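Local coordinates for protein retinol dehydratase (Spodoptera frugiperda, PDB 1FMJ) that dehydrates retinol, a reaction for which a helical lid has adapted a sulfotransferase fold, and binds adenosine 3',5'-diphosphate together with retinol, at residues Phe210-His218 with Phe323-Trp334; Lys253-Arg261 with Ile275-Asn283. All coordinates share one frame; numbering follows the deposited sequence.

Contact 1 of 2, residues Phe210-His218 with Phe323-Trp334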
loop_
_atom_site.group_PDB
_atom_site.type_symbol
_atom_site.label_atom_id
_atom_site.label_comp_id
_atom_site.label_asym_id
_atom_site.label_seq_id
_atom_site.Cartn_x
_atom_site.Cartn_y
_atom_site.Cartn_z
ATOM N N PHE A 210 -9.428 8.342 -15.628
ATOM C CA PHE A 210 -8.041 8.047 -15.307
ATOM C C PHE A 210 -7.081 9.207 -15.529
ATOM O O PHE A 210 -6.150 9.393 -14.753
ATOM C CB PHE A 210 -7.537 6.836 -16.088
ATOM C CG PHE A 210 -6.115 6.493 -15.775
ATOM C CD1 PHE A 210 -5.756 6.082 -14.494
ATOM C CD2 PHE A 210 -5.122 6.652 -16.730
ATOM C CE1 PHE A 210 -4.426 5.843 -14.168
ATOM C CE2 PHE A 210 -3.792 6.417 -16.411
ATOM C CZ PHE A 210 -3.443 6.014 -15.131
ATOM N N LYS A 211 -7.287 9.985 -16.587
ATOM C CA LYS A 211 -6.390 11.099 -16.841
ATOM C C LYS A 211 -6.434 12.103 -15.699
ATOM O O LYS A 211 -5.405 12.676 -15.351
ATOM C CB LYS A 211 -6.725 11.793 -18.156
ATOM C CG LYS A 211 -5.741 12.894 -18.500
ATOM C CD LYS A 211 -6.030 13.511 -19.856
ATOM C CE LYS A 211 -4.992 14.560 -20.211
ATOM N NZ LYS A 211 -5.385 15.320 -21.434
ATOM N N ASP A 212 -7.616 12.325 -15.118
ATOM C CA ASP A 212 -7.722 13.252 -13.992
ATOM C C ASP A 212 -6.986 12.622 -12.814
ATOM O O ASP A 212 -6.382 13.311 -11.994
ATOM C CB ASP A 212 -9.172 13.480 -13.567
ATOM C CG ASP A 212 -10.005 14.135 -14.636
ATOM O OD1 ASP A 212 -9.469 14.990 -15.367
ATOM O OD2 ASP A 212 -11.207 13.800 -14.724
ATOM N N PHE A 213 -7.057 11.302 -12.726
ATOM C CA PHE A 213 -6.391 10.598 -11.644
ATOM C C PHE A 213 -4.881 10.720 -11.848
ATOM O O PHE A 213 -4.133 10.931 -10.892
ATOM C CB PHE A 213 -6.804 9.125 -11.619
ATOM C CG PHE A 213 -6.256 8.368 -10.442
ATOM C CD1 PHE A 213 -6.869 8.459 -9.193
ATOM C CD2 PHE A 213 -5.093 7.616 -10.560
ATOM C CE1 PHE A 213 -6.326 7.812 -8.079
ATOM C CE2 PHE A 213 -4.543 6.964 -9.448
ATOM C CZ PHE A 213 -5.163 7.066 -8.209
ATOM N N TRP A 214 -4.444 10.598 -13.102
ATOM C CA TRP A 214 -3.025 10.699 -13.442
ATOM C C TRP A 214 -2.444 12.078 -13.157
ATOM O O TRP A 214 -1.304 12.193 -12.706
ATOM C CB TRP A 214 -2.803 10.349 -14.911
ATOM C CG TRP A 214 -1.456 10.786 -15.434
ATOM C CD1 TRP A 214 -1.207 11.816 -16.297
ATOM C CD2 TRP A 214 -0.184 10.206 -15.125
ATOM N NE1 TRP A 214 0.141 11.910 -16.548
ATOM C CE2 TRP A 214 0.792 10.933 -15.842
ATOM C CE3 TRP A 214 0.226 9.138 -14.310
ATOM C CZ2 TRP A 214 2.156 10.628 -15.772
ATOM C CZ3 TRP A 214 1.580 8.836 -14.239
ATOM C CH2 TRP A 214 2.530 9.579 -14.967
ATOM N N GLU A 215 -3.213 13.123 -13.439
ATOM C CA GLU A 215 -2.754 14.485 -13.180
ATOM C C GLU A 215 -2.437 14.622 -11.695
ATOM O O GLU A 215 -1.396 15.145 -11.304
ATOM C CB GLU A 215 -3.837 15.503 -13.538
ATOM C CG GLU A 215 -4.160 15.624 -15.022
ATOM C CD GLU A 215 -2.961 16.057 -15.851
ATOM O OE1 GLU A 215 -2.100 16.791 -15.310
ATOM O OE2 GLU A 215 -2.893 15.672 -17.045
ATOM N N MET A 216 -3.366 14.144 -10.877
ATOM C CA MET A 216 -3.254 14.201 -9.429
ATOM C C MET A 216 -2.087 13.363 -8.939
ATOM O O MET A 216 -1.230 13.846 -8.192
ATOM C CB MET A 216 -4.572 13.713 -8.812
ATOM C CG MET A 216 -4.579 13.526 -7.299
ATOM S SD MET A 216 -6.279 13.266 -6.666
ATOM C CE MET A 216 -6.916 12.013 -7.828
ATOM N N PHE A 217 -2.044 12.111 -9.385
ATOM C CA PHE A 217 -0.991 11.192 -8.978
ATOM C C PHE A 217 0.439 11.611 -9.313
ATOM O O PHE A 217 1.321 11.481 -8.467
ATOM C CB PHE A 217 -1.240 9.811 -9.572
ATOM C CG PHE A 217 -0.172 8.817 -9.239
ATOM C CD1 PHE A 217 -0.170 8.161 -8.011
ATOM C CD2 PHE A 217 0.829 8.526 -10.151
ATOM C CE1 PHE A 217 0.814 7.227 -7.703
ATOM C CE2 PHE A 217 1.822 7.588 -9.848
ATOM C CZ PHE A 217 1.810 6.942 -8.623
ATOM N N HIS A 218 0.693 12.093 -10.530
ATOM C CA HIS A 218 2.069 12.477 -10.865
ATOM C C HIS A 218 2.460 13.849 -10.335
ATOM O O HIS A 218 3.633 14.202 -10.342
ATOM C CB HIS A 218 2.345 12.391 -12.378
ATOM C CG HIS A 218 1.866 13.566 -13.178
ATOM N ND1 HIS A 218 0.530 13.877 -13.328
ATOM C CD2 HIS A 218 2.542 14.440 -13.963
ATOM C CE1 HIS A 218 0.403 14.885 -14.173
ATOM N NE2 HIS A 218 1.609 15.245 -14.574
ATOM N N PHE A 323 -2.742 5.331 -21.244
ATOM C CA PHE A 323 -2.098 6.610 -21.528
ATOM C C PHE A 323 -2.121 6.935 -23.017
ATOM O O PHE A 323 -1.703 6.118 -23.845
ATOM C CB PHE A 323 -0.638 6.583 -21.075
ATOM C CG PHE A 323 -0.455 6.500 -19.591
ATOM C CD1 PHE A 323 -0.968 5.431 -18.868
ATOM C CD2 PHE A 323 0.265 7.484 -18.918
ATOM C CE1 PHE A 323 -0.765 5.336 -17.492
ATOM C CE2 PHE A 323 0.472 7.401 -17.546
ATOM C CZ PHE A 323 -0.044 6.322 -16.829
ATOM N N ASP A 324 -2.598 8.124 -23.367
ATOM C CA ASP A 324 -2.614 8.509 -24.766
ATOM C C ASP A 324 -1.238 9.055 -25.110
ATOM O O ASP A 324 -0.342 9.059 -24.261
ATOM C CB ASP A 324 -3.712 9.548 -25.044
ATOM C CG ASP A 324 -3.585 10.795 -24.192
ATOM O OD1 ASP A 324 -4.594 11.516 -24.090
ATOM O OD2 ASP A 324 -2.501 11.066 -23.642
ATOM N N GLU A 325 -1.055 9.501 -26.349
ATOM C CA GLU A 325 0.238 10.025 -26.756
ATOM C C GLU A 325 0.761 11.087 -25.784
ATOM O O GLU A 325 1.880 10.973 -25.278
ATOM C CB GLU A 325 0.168 10.582 -28.190
ATOM C CG GLU A 325 -1.237 10.750 -28.797
ATOM C CD GLU A 325 -2.028 9.439 -28.960
ATOM O OE1 GLU A 325 -1.497 8.440 -29.510
ATOM O OE2 GLU A 325 -3.201 9.420 -28.550
ATOM N N GLU A 326 -0.053 12.104 -25.510
ATOM C CA GLU A 326 0.328 13.180 -24.598
ATOM C C GLU A 326 0.709 12.678 -23.209
ATOM O O GLU A 326 1.778 13.002 -22.695
ATOM C CB GLU A 326 -0.813 14.187 -24.455
ATOM C CG GLU A 326 -0.594 15.184 -23.327
ATOM C CD GLU A 326 -1.863 15.925 -22.940
ATOM O OE1 GLU A 326 -2.380 16.701 -23.781
ATOM O OE2 GLU A 326 -2.342 15.727 -21.796
ATOM N N MET A 327 -0.179 11.904 -22.593
ATOM C CA MET A 327 0.070 11.358 -21.265
ATOM C C MET A 327 1.368 10.564 -21.246
ATOM O O MET A 327 2.160 10.677 -20.310
ATOM C CB MET A 327 -1.089 10.454 -20.839
ATOM C CG MET A 327 -2.335 11.208 -20.449
ATOM S SD MET A 327 -3.798 10.152 -20.404
ATOM C CE MET A 327 -3.613 9.318 -18.844
ATOM N N THR A 328 1.575 9.759 -22.280
ATOM C CA THR A 328 2.780 8.952 -22.384
ATOM C C THR A 328 4.011 9.852 -22.332
ATOM O O THR A 328 4.940 9.598 -21.569
ATOM C CB THR A 328 2.781 8.129 -23.692
ATOM O OG1 THR A 328 1.710 7.172 -23.654
ATOM C CG2 THR A 328 4.105 7.396 -23.867
ATOM N N LYS A 329 4.007 10.910 -23.137
ATOM C CA LYS A 329 5.120 11.854 -23.166
ATOM C C LYS A 329 5.273 12.525 -21.807
ATOM O O LYS A 329 6.380 12.650 -21.278
ATOM C CB LYS A 329 4.887 12.928 -24.236
ATOM C CG LYS A 329 4.869 12.400 -25.665
ATOM C CD LYS A 329 6.217 11.837 -26.073
ATOM C CE LYS A 329 6.209 11.409 -27.535
ATOM N NZ LYS A 329 7.563 10.977 -27.992
ATOM N N GLN A 330 4.153 12.965 -21.249
ATOM C CA GLN A 330 4.163 13.622 -19.950
ATOM C C GLN A 330 4.791 12.717 -18.893
ATOM O O GLN A 330 5.566 13.170 -18.052
ATOM C CB GLN A 330 2.735 13.980 -19.537
ATOM C CG GLN A 330 2.629 14.607 -18.153
ATOM C CD GLN A 330 1.198 14.915 -17.765
ATOM O OE1 GLN A 330 0.335 14.038 -17.801
ATOM N NE2 GLN A 330 0.939 16.162 -17.386
ATOM N N ALA A 331 4.461 11.432 -18.951
ATOM C CA ALA A 331 4.977 10.467 -17.989
ATOM C C ALA A 331 6.477 10.271 -18.120
ATOM O O ALA A 331 7.175 10.150 -17.112
ATOM C CB ALA A 331 4.269 9.129 -18.156
ATOM N N GLU A 332 6.962 10.224 -19.360
ATOM C CA GLU A 332 8.385 10.024 -19.624
ATOM C C GLU A 332 9.203 11.186 -19.067
ATOM O O GLU A 332 10.246 10.986 -18.457
ATOM C CB GLU A 332 8.630 9.873 -21.131
ATOM N N LYS A 333 8.724 12.401 -19.278
ATOM C CA LYS A 333 9.415 13.581 -18.777
ATOM C C LYS A 333 9.488 13.494 -17.252
ATOM O O LYS A 333 10.550 13.692 -16.652
ATOM C CB LYS A 333 8.650 14.835 -19.203
ATOM C CG LYS A 333 9.283 16.163 -18.821
ATOM C CD LYS A 333 8.414 17.300 -19.355
ATOM C CE LYS A 333 8.961 18.674 -19.017
ATOM N NZ LYS A 333 8.152 19.743 -19.694
ATOM N N TRP A 334 8.352 13.181 -16.636
ATOM C CA TRP A 334 8.266 13.073 -15.189
ATOM C C TRP A 334 9.231 12.027 -14.668
ATOM O O TRP A 334 9.944 12.253 -13.688
ATOM C CB TRP A 334 6.835 12.725 -14.772
ATOM C CG TRP A 334 6.643 12.550 -13.295
ATOM C CD1 TRP A 334 6.913 13.466 -12.314
ATOM C CD2 TRP A 334 6.088 11.404 -12.632
ATOM N NE1 TRP A 334 6.556 12.961 -11.083
ATOM C CE2 TRP A 334 6.046 11.700 -11.250
ATOM C CE3 TRP A 334 5.618 10.157 -13.073
ATOM C CZ2 TRP A 334 5.551 10.793 -10.300
ATOM C CZ3 TRP A 334 5.126 9.254 -12.131
ATOM C CH2 TRP A 334 5.097 9.579 -10.759
#

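Contact 2 of 2, residues Lys253-Arg261 with Ile275-Asn283. With HG (mercury (II) ion), chain C; HG (mercury (II) ion), chain D; A3P (adenosine-3'-5'-diphosphate), chain G.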
loop_
_atom_site.group_PDB
_atom_site.type_symbol
_atom_site.label_atom_id
_atom_site.label_comp_id
_atom_site.label_asym_id
_atom_site.label_seq_id
_atom_site.Cartn_x
_atom_site.Cartn_y
_atom_site.Cartn_z
ATOM N N LYS A 253 8.754 -11.940 -13.829
ATOM C CA LYS A 253 9.765 -12.515 -14.701
ATOM C C LYS A 253 10.330 -13.803 -14.102
ATOM O O LYS A 253 10.465 -14.810 -14.802
ATOM C CB LYS A 253 10.899 -11.518 -14.964
ATOM C CG LYS A 253 11.864 -11.997 -16.048
ATOM C CD LYS A 253 13.172 -11.213 -16.071
ATOM C CE LYS A 253 14.170 -11.853 -17.034
ATOM N NZ LYS A 253 15.540 -11.286 -16.885
ATOM N N ASP A 254 10.640 -13.779 -12.807
ATOM C CA ASP A 254 11.195 -14.956 -12.140
ATOM C C ASP A 254 10.817 -14.992 -10.656
ATOM O O ASP A 254 11.627 -14.647 -9.795
ATOM C CB ASP A 254 12.724 -14.954 -12.277
ATOM C CG ASP A 254 13.340 -16.312 -11.998
ATOM O OD1 ASP A 254 12.770 -17.083 -11.203
ATOM O OD2 ASP A 254 14.409 -16.604 -12.569
ATOM N N LEU A 255 9.592 -15.421 -10.360
ATOM C CA LEU A 255 9.125 -15.486 -8.977
ATOM C C LEU A 255 9.980 -16.429 -8.137
ATOM O O LEU A 255 10.305 -16.115 -6.992
ATOM C CB LEU A 255 7.652 -15.907 -8.925
ATOM C CG LEU A 255 6.962 -15.742 -7.565
ATOM C CD1 LEU A 255 7.141 -14.305 -7.064
ATOM C CD2 LEU A 255 5.479 -16.072 -7.685
ATOM N N PRO A 256 10.351 -17.603 -8.690
ATOM C CA PRO A 256 11.182 -18.557 -7.946
ATOM C C PRO A 256 12.465 -17.889 -7.460
ATOM O O PRO A 256 12.883 -18.081 -6.318
ATOM C CB PRO A 256 11.457 -19.645 -8.975
ATOM C CG PRO A 256 10.181 -19.677 -9.750
ATOM C CD PRO A 256 9.896 -18.198 -9.961
ATOM N N GLY A 257 13.077 -17.100 -8.340
ATOM C CA GLY A 257 14.301 -16.393 -7.997
ATOM C C GLY A 257 14.041 -15.357 -6.922
ATOM O O GLY A 257 14.871 -15.144 -6.032
ATOM N N CYS A 258 12.889 -14.700 -7.006
ATOM C CA CYS A 258 12.514 -13.702 -6.013
ATOM C C CYS A 258 12.230 -14.386 -4.682
ATOM O O CYS A 258 12.625 -13.903 -3.627
ATOM C CB CYS A 258 11.270 -12.939 -6.464
ATOM S SG CYS A 258 11.568 -11.621 -7.652
ATOM N N ILE A 259 11.534 -15.515 -4.737
ATOM C CA ILE A 259 11.208 -16.256 -3.523
ATOM C C ILE A 259 12.485 -16.629 -2.774
ATOM O O ILE A 259 12.520 -16.613 -1.541
ATOM C CB ILE A 259 10.408 -17.539 -3.842
ATOM C CG1 ILE A 259 9.009 -17.167 -4.350
ATOM C CG2 ILE A 259 10.306 -18.410 -2.600
ATOM C CD1 ILE A 259 8.146 -18.358 -4.742
ATOM N N ALA A 260 13.530 -16.952 -3.534
ATOM C CA ALA A 260 14.817 -17.326 -2.962
ATOM C C ALA A 260 15.462 -16.116 -2.303
ATOM O O ALA A 260 16.005 -16.208 -1.200
ATOM C CB ALA A 260 15.735 -17.890 -4.053
ATOM N N ARG A 261 15.410 -14.978 -2.981
ATOM C CA ARG A 261 15.984 -13.773 -2.419
ATOM C C ARG A 261 15.313 -13.463 -1.083
ATOM O O ARG A 261 15.982 -13.137 -0.107
ATOM C CB ARG A 261 15.814 -12.590 -3.378
ATOM C CG ARG A 261 16.616 -12.699 -4.666
ATOM C CD ARG A 261 16.564 -11.393 -5.443
ATOM N NE ARG A 261 17.289 -10.327 -4.759
ATOM C CZ ARG A 261 17.302 -9.058 -5.156
ATOM N NH1 ARG A 261 16.621 -8.691 -6.235
ATOM N NH2 ARG A 261 17.999 -8.157 -4.481
ATOM N N ILE A 275 10.077 -24.078 -2.987
ATOM C CA ILE A 275 10.010 -22.839 -3.744
ATOM C C ILE A 275 8.978 -22.929 -4.865
ATOM O O ILE A 275 8.190 -22.005 -5.067
ATOM C CB ILE A 275 11.393 -22.475 -4.320
ATOM C CG1 ILE A 275 12.372 -22.234 -3.164
ATOM C CG2 ILE A 275 11.290 -21.234 -5.205
ATOM C CD1 ILE A 275 13.765 -21.860 -3.589
ATOM N N GLN A 276 8.975 -24.047 -5.583
ATOM C CA GLN A 276 8.031 -24.242 -6.674
ATOM C C GLN A 276 6.613 -24.278 -6.126
ATOM O O GLN A 276 5.663 -23.910 -6.814
ATOM C CB GLN A 276 8.343 -25.542 -7.417
ATOM N N ARG A 277 6.472 -24.717 -4.878
ATOM C CA ARG A 277 5.160 -24.793 -4.257
ATOM C C ARG A 277 4.671 -23.398 -3.859
ATOM O O ARG A 277 3.472 -23.120 -3.875
ATOM C CB ARG A 277 5.206 -25.698 -3.029
ATOM C CG ARG A 277 3.832 -26.035 -2.486
ATOM C CD ARG A 277 3.924 -26.864 -1.227
ATOM N NE ARG A 277 2.606 -27.205 -0.706
ATOM C CZ ARG A 277 2.402 -27.849 0.438
ATOM N NH1 ARG A 277 3.434 -28.222 1.185
ATOM N NH2 ARG A 277 1.166 -28.122 0.835
ATOM N N LEU A 278 5.606 -22.525 -3.494
ATOM C CA LEU A 278 5.260 -21.156 -3.129
ATOM C C LEU A 278 4.888 -20.422 -4.400
ATOM O O LEU A 278 3.934 -19.649 -4.428
ATOM C CB LEU A 278 6.447 -20.443 -2.486
ATOM C CG LEU A 278 6.727 -20.694 -1.012
ATOM C CD1 LEU A 278 8.095 -20.119 -0.657
ATOM C CD2 LEU A 278 5.621 -20.058 -0.175
ATOM N N CYS A 279 5.652 -20.672 -5.457
ATOM C CA CYS A 279 5.397 -20.026 -6.732
ATOM C C CYS A 279 4.009 -20.384 -7.248
ATOM O O CYS A 279 3.254 -19.508 -7.653
ATOM C CB CYS A 279 6.455 -20.429 -7.758
ATOM S SG CYS A 279 6.503 -19.320 -9.192
ATOM N N GLU A 280 3.661 -21.666 -7.226
ATOM C CA GLU A 280 2.350 -22.064 -7.713
ATOM C C GLU A 280 1.249 -21.488 -6.830
ATOM O O GLU A 280 0.156 -21.178 -7.309
ATOM C CB GLU A 280 2.246 -23.593 -7.809
ATOM C CG GLU A 280 2.632 -24.369 -6.559
ATOM C CD GLU A 280 2.843 -25.853 -6.844
ATOM O OE1 GLU A 280 1.909 -26.503 -7.361
ATOM O OE2 GLU A 280 3.945 -26.367 -6.556
ATOM N N HIS A 281 1.550 -21.315 -5.546
ATOM C CA HIS A 281 0.579 -20.754 -4.610
ATOM C C HIS A 281 0.262 -19.307 -4.961
ATOM O O HIS A 281 -0.816 -18.810 -4.651
ATOM C CB HIS A 281 1.118 -20.816 -3.179
ATOM C CG HIS A 281 0.204 -20.206 -2.159
ATOM N ND1 HIS A 281 -1.003 -20.770 -1.807
ATOM C CD2 HIS A 281 0.314 -19.069 -1.432
ATOM C CE1 HIS A 281 -1.597 -20.007 -0.907
ATOM N NE2 HIS A 281 -0.820 -18.969 -0.662
ATOM N N LEU A 282 1.204 -18.625 -5.604
ATOM C CA LEU A 282 0.990 -17.234 -5.962
ATOM C C LEU A 282 0.522 -17.058 -7.391
ATOM O O LEU A 282 0.554 -15.946 -7.915
ATOM C CB LEU A 282 2.265 -16.411 -5.763
ATOM C CG LEU A 282 2.881 -16.226 -4.376
ATOM C CD1 LEU A 282 3.604 -14.883 -4.381
ATOM C CD2 LEU A 282 1.829 -16.237 -3.281
ATOM N N ASN A 283 0.111 -18.148 -8.036
ATOM C CA ASN A 283 -0.379 -18.058 -9.407
ATOM C C ASN A 283 -1.513 -17.040 -9.378
ATOM O O ASN A 283 -2.375 -17.108 -8.507
ATOM C CB ASN A 283 -0.896 -19.420 -9.869
ATOM C CG ASN A 283 -1.544 -19.360 -11.236
ATOM O OD1 ASN A 283 -2.685 -18.916 -11.381
ATOM N ND2 ASN A 283 -0.811 -19.801 -12.251
HETATM HG HG HG C . 13.261 -12.502 -9.140
HETATM HG HG HG D . 5.288 -21.234 -10.287
HETATM P P1 A3P G . -3.023 -4.638 -10.880
HETATM O O1P A3P G . -4.014 -3.626 -10.476
HETATM O O2P A3P G . -3.672 -5.905 -11.278
HETATM O O3P A3P G . -2.194 -4.134 -11.986
HETATM P P2 A3P G . -0.794 -4.199 -3.643
HETATM O O4P A3P G . -0.923 -5.526 -3.020
HETATM O O5P A3P G . 0.439 -3.524 -3.185
HETATM O O6P A3P G . -1.999 -3.377 -3.332
HETATM O "O5'" A3P G . -0.700 -4.377 -5.209
HETATM C "C5'" A3P G . -1.746 -4.972 -5.959
HETATM C "C4'" A3P G . -1.292 -5.278 -7.390
HETATM O "O4'" A3P G . -0.641 -6.580 -7.382
HETATM C "C3'" A3P G . -2.466 -5.417 -8.360
HETATM O "O3'" A3P G . -2.050 -4.927 -9.656
HETATM C "C2'" A3P G . -2.765 -6.898 -8.254
HETATM O "O2'" A3P G . -3.647 -7.475 -9.211
HETATM C "C1'" A3P G . -1.352 -7.461 -8.259
HETATM N N9 A3P G . -1.288 -8.839 -7.756
HETATM C C8 A3P G . -1.847 -9.387 -6.612
HETATM N N7 A3P G . -1.607 -10.659 -6.436
HETATM C C5 A3P G . -0.831 -10.996 -7.537
HETATM C C6 A3P G . -0.221 -12.223 -7.976
HETATM N N6 A3P G . -0.322 -13.372 -7.302
HETATM N N1 A3P G . 0.512 -12.207 -9.161
HETATM C C2 A3P G . 0.641 -11.047 -9.883
HETATM N N3 A3P G . 0.109 -9.825 -9.571
HETATM C C4 A3P G . -0.619 -9.872 -8.379
#

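Contact 1 of 2, residues Phe210-His218 with Phe323-Trp334
Trp214 is the knob of this near-parallel helix pair: its indole enters a hole made by Met327, Gln330, Ala331 and Trp334. The edge of the Phe323 ring meets one indole face, with the planes at 69°, and Phe323 in turn receives the edge of Phe210 on its own face in an offset edge-to-face pair. Ala331 CB lies 3.5 Å from Trp214 CZ2. At the pyrrole edge, Trp214 NE1 donates to Gln330 OE1; the modelled 2.5 Å is shorter than such a bond should be, which makes its exact length doubtful. Trp334 lies under His218, whose CB stands 3.8 Å above the centroid of the six-membered ring and whose ring edge points at the Trp334 face. His218 CG lies between the backbone N and the carbonyl carbon (chi1 81°), which turns the ring back until ND1 donates to Trp214 O at 2.6 Å. Cut back to an alanine, Trp214 would probably leave the hole between Met327, Ala331 and Trp334 unfilled and the Phe323 edge without the face it meets. Farther out, Met327 CE packs against Phe210, and Phe195 and Phe228 carry the aromatic cluster onward. Interlocking rings, more than the outlying Lys211-Glu326 salt bridge, thus set how the helices sit.

Contact 2 of 2, residues Lys253-Arg261 with Ile275-Asn283
Leu255, Pro256 and Ile259 face Ile275, Leu278, Cys279 and Leu282 across two helices of the sulfotransferase domain, a member of the P-loop NTPase clan. The short helical segments cross steeply, at 116° with axes 9.2 Å apart, and apolar side chains fill the crossing without a single hydrogen bond between them. Ile259 is the most engaged of them. With CG1 beside its own backbone N (chi1 -69°), it splits its two branches: CD1 reaches in over the turn of Leu278 and Cys279, while CG2 presses on Leu278 CD1 at 3.4 Å, tighter than usual for two carbons. Ile259 and Leu278 cross at a slant, whereas Ile259 and Ile275 run past each other in opposite senses, their CG2 methyls meeting. Ile275 CG2 also rests against the backbone of Pro256.

At the other end Leu255 meets Leu282 roughly at right angles, and its CD2 methyl lies 3.8 Å from Leu282 CB. Cys279 SG abuts both Leu255 and the Pro256 ring, 3.6 Å from Leu255 CB. That sulfur carries a mercury ion of the heavy-atom derivative at 2.5 Å. A second mercury is held by Cys258 SG and Asp254 O. Asp254 also serves as N-cap of helix 255-265, its OD1 accepting from Gly257 N from above the carboxylate plane.

Leu82 and Leu85 of helix 76-87 pack on Ile259, Leu278 and Leu282. The contact reaches the nucleotide pocket at its Leu282 end, where the chain leaves its helix and turns its carbonyl to the adenine: A3P N6 donates to Leu282 O at 2.8 Å, with an N-H...O angle of 161°.

In the fold
Both contacts join helices within the same sulfotransferase domain but share no element; their nearest atoms are about 20 Å apart. Each is partly buried, with its centre about 21 Å from that of the chain, so neither is the central core. Contact 1 brings together helices far apart in sequence, with the segments of contact 2 lying between them along the chain, while contact 2 pairs close neighbours. The chemistry differs as well: rings and polar bonds join the nearly parallel helices of contact 1, whereas aliphatic branches and a cysteine fill the steep crossing of contact 2. Helix 187-200 backs the first and helix 76-87 the second; contact 2 alone meets the nucleotide directly.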